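Local structure of esterase YbfF (Escherichia coli, 3BF7) at residues G87-K93 with A111-V117. The protein is an esterase of the alpha/beta hydrolase fold with a helical cap, thought to hydrolyse ester and possibly thioester substrates. The protein carries 1 engineered substitution. Sequence-based numbering, arbitrary orientation.
Sequences GHSMGGK and AIDIAPV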
loop_
_atom_site.group_PDB
_atom_site.type_symbol
_atom_site.label_atom_id
_atom_site.label_comp_id
_atom_site.label_asym_id
_atom_site.label_seq_id
_atom_site.Cartn_x
_atom_site.Cartn_y
_atom_site.Cartn_z
ATOM N N GLY A 87 2.653 -0.822 4.873
ATOM C CA GLY A 87 1.714 -0.605 3.791
ATOM C C GLY A 87 1.615 0.838 3.353
ATOM O O GLY A 87 1.673 1.763 4.173
ATOM N N HIS A 88 1.476 1.029 2.045
ATOM C CA HIS A 88 1.329 2.358 1.473
ATOM C C HIS A 88 -0.129 2.625 1.107
ATOM O O HIS A 88 -0.758 1.823 0.409
ATOM C CB HIS A 88 2.170 2.506 0.205
ATOM C CG HIS A 88 1.948 3.803 -0.509
ATOM N ND1 HIS A 88 1.478 3.874 -1.803
ATOM C CD2 HIS A 88 2.114 5.083 -0.097
ATOM C CE1 HIS A 88 1.363 5.144 -2.156
ATOM N NE2 HIS A 88 1.742 5.896 -1.139
ATOM N N SER A 89 -0.656 3.748 1.589
ATOM C CA SER A 89 -2.012 4.181 1.272
ATOM C C SER A 89 -3.045 3.068 1.479
ATOM O O SER A 89 -3.213 2.613 2.604
ATOM C CB SER A 89 -2.031 4.707 -0.168
ATOM O OG SER A 89 -2.981 5.745 -0.323
ATOM N N MET A 90 -3.742 2.636 0.427
ATOM C CA MET A 90 -4.730 1.561 0.576
ATOM C C MET A 90 -4.123 0.369 1.327
ATOM O O MET A 90 -4.775 -0.244 2.172
ATOM C CB MET A 90 -5.230 1.106 -0.801
ATOM C CG MET A 90 -6.165 -0.098 -0.777
ATOM S SD MET A 90 -6.517 -0.713 -2.438
ATOM C CE MET A 90 -4.957 -1.547 -2.807
ATOM N N GLY A 91 -2.871 0.048 1.005
ATOM C CA GLY A 91 -2.183 -1.051 1.664
ATOM C C GLY A 91 -1.978 -0.756 3.139
ATOM O O GLY A 91 -1.998 -1.661 3.972
ATOM N N GLY A 92 -1.757 0.518 3.455
ATOM C CA GLY A 92 -1.596 0.932 4.836
ATOM C C GLY A 92 -2.920 0.774 5.564
ATOM O O GLY A 92 -2.948 0.395 6.734
ATOM N N LYS A 93 -4.024 1.078 4.885
ATOM C CA LYS A 93 -5.334 0.906 5.502
ATOM C C LYS A 93 -5.607 -0.585 5.747
ATOM O O LYS A 93 -6.177 -0.949 6.772
ATOM C CB LYS A 93 -6.432 1.536 4.636
ATOM C CG LYS A 93 -6.682 3.007 4.962
ATOM C CD LYS A 93 -7.729 3.623 4.047
ATOM C CE LYS A 93 -8.149 5.007 4.528
ATOM N NZ LYS A 93 -9.143 5.625 3.602
ATOM N N ALA A 111 2.745 2.680 8.303
ATOM C CA ALA A 111 1.725 3.141 7.367
ATOM C C ALA A 111 2.306 4.344 6.636
ATOM O O ALA A 111 2.580 5.378 7.248
ATOM C CB ALA A 111 0.460 3.530 8.117
ATOM N N ILE A 112 2.487 4.203 5.326
ATOM C CA ILE A 112 3.072 5.258 4.505
ATOM C C ILE A 112 2.005 6.132 3.849
ATOM O O ILE A 112 1.131 5.638 3.127
ATOM C CB ILE A 112 4.004 4.654 3.423
ATOM C CG1 ILE A 112 5.042 3.739 4.089
ATOM C CG2 ILE A 112 4.710 5.767 2.661
ATOM C CD1 ILE A 112 5.953 3.012 3.116
ATOM N N ASP A 113 2.111 7.432 4.125
ATOM C CA ASP A 113 1.212 8.490 3.663
ATOM C C ASP A 113 -0.254 8.097 3.609
ATOM O O ASP A 113 -0.894 8.107 2.552
ATOM C CB ASP A 113 1.646 9.064 2.315
ATOM C CG ASP A 113 1.163 10.491 2.133
ATOM O OD1 ASP A 113 0.530 10.792 1.102
ATOM O OD2 ASP A 113 1.414 11.313 3.044
ATOM N N ILE A 114 -0.787 7.799 4.785
ATOM C CA ILE A 114 -2.173 7.394 4.915
ATOM C C ILE A 114 -2.634 7.550 6.365
ATOM O O ILE A 114 -1.842 7.420 7.305
ATOM C CB ILE A 114 -2.335 5.912 4.466
ATOM C CG1 ILE A 114 -3.812 5.526 4.388
ATOM C CG2 ILE A 114 -1.588 4.991 5.421
ATOM C CD1 ILE A 114 -4.569 6.247 3.297
ATOM N N ALA A 115 -3.917 7.847 6.535
ATOM C CA ALA A 115 -4.512 7.983 7.858
ATOM C C ALA A 115 -5.745 7.083 7.893
ATOM O O ALA A 115 -6.368 6.830 6.858
ATOM C CB ALA A 115 -4.913 9.428 8.119
ATOM N N PRO A 116 -6.105 6.571 9.080
ATOM C CA PRO A 116 -7.274 5.698 9.222
ATOM C C PRO A 116 -8.541 6.544 9.265
ATOM O O PRO A 116 -9.170 6.713 10.314
ATOM C CB PRO A 116 -6.996 4.967 10.532
ATOM C CG PRO A 116 -6.288 6.008 11.339
ATOM C CD PRO A 116 -5.336 6.635 10.337
ATOM N N VAL A 117 -8.899 7.076 8.100
ATOM C CA VAL A 117 -10.061 7.936 7.964
ATOM C C VAL A 117 -10.723 7.770 6.605
ATOM O O VAL A 117 -10.098 7.315 5.646
ATOM C CB VAL A 117 -9.665 9.432 8.083
ATOM C CG1 VAL A 117 -9.029 9.705 9.437
ATOM C CG2 VAL A 117 -8.709 9.815 6.947
#
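G87 and H88 pair in parallel with A111 and I112, and the turn that follows, with S89 at phi 50°, fits the nucleophile elbow (GxSxG) of alpha/beta hydrolases. Two bonds hold the tight end: I112 N gives a nearly straight bond to G87 O at 2.8 Å, and S89 N reaches I112 O at 3.0 Å. The elbow leaves little room, since a CB on G92 would clash with I114 CG2. With chi1 at -171°, I114 swings CG1 to the side opposite its own N, 3.5 Å from S89 O. S89 OG, weakly bonded to H234 NE2, and D113, whose OD1 is hydrogen-bonded to both S206 OG and H234 ND1, are consistent with a Ser-His-Asp triad. Toward V117 the contact is looser though still buried: CA atoms of K93 and P116 lie 6.4 Å apart, bridged chiefly by the lysine chain. That chain, extended beyond CG, crosses I114 at about a right angle, with CG 3.9 Å from I114 CG1. A methionine at K93 would probably leave V117 O and G187 O without their shared donor. K93 NZ meets V117 O at 2.8 Å, nearly in line with its C=O bond (163°).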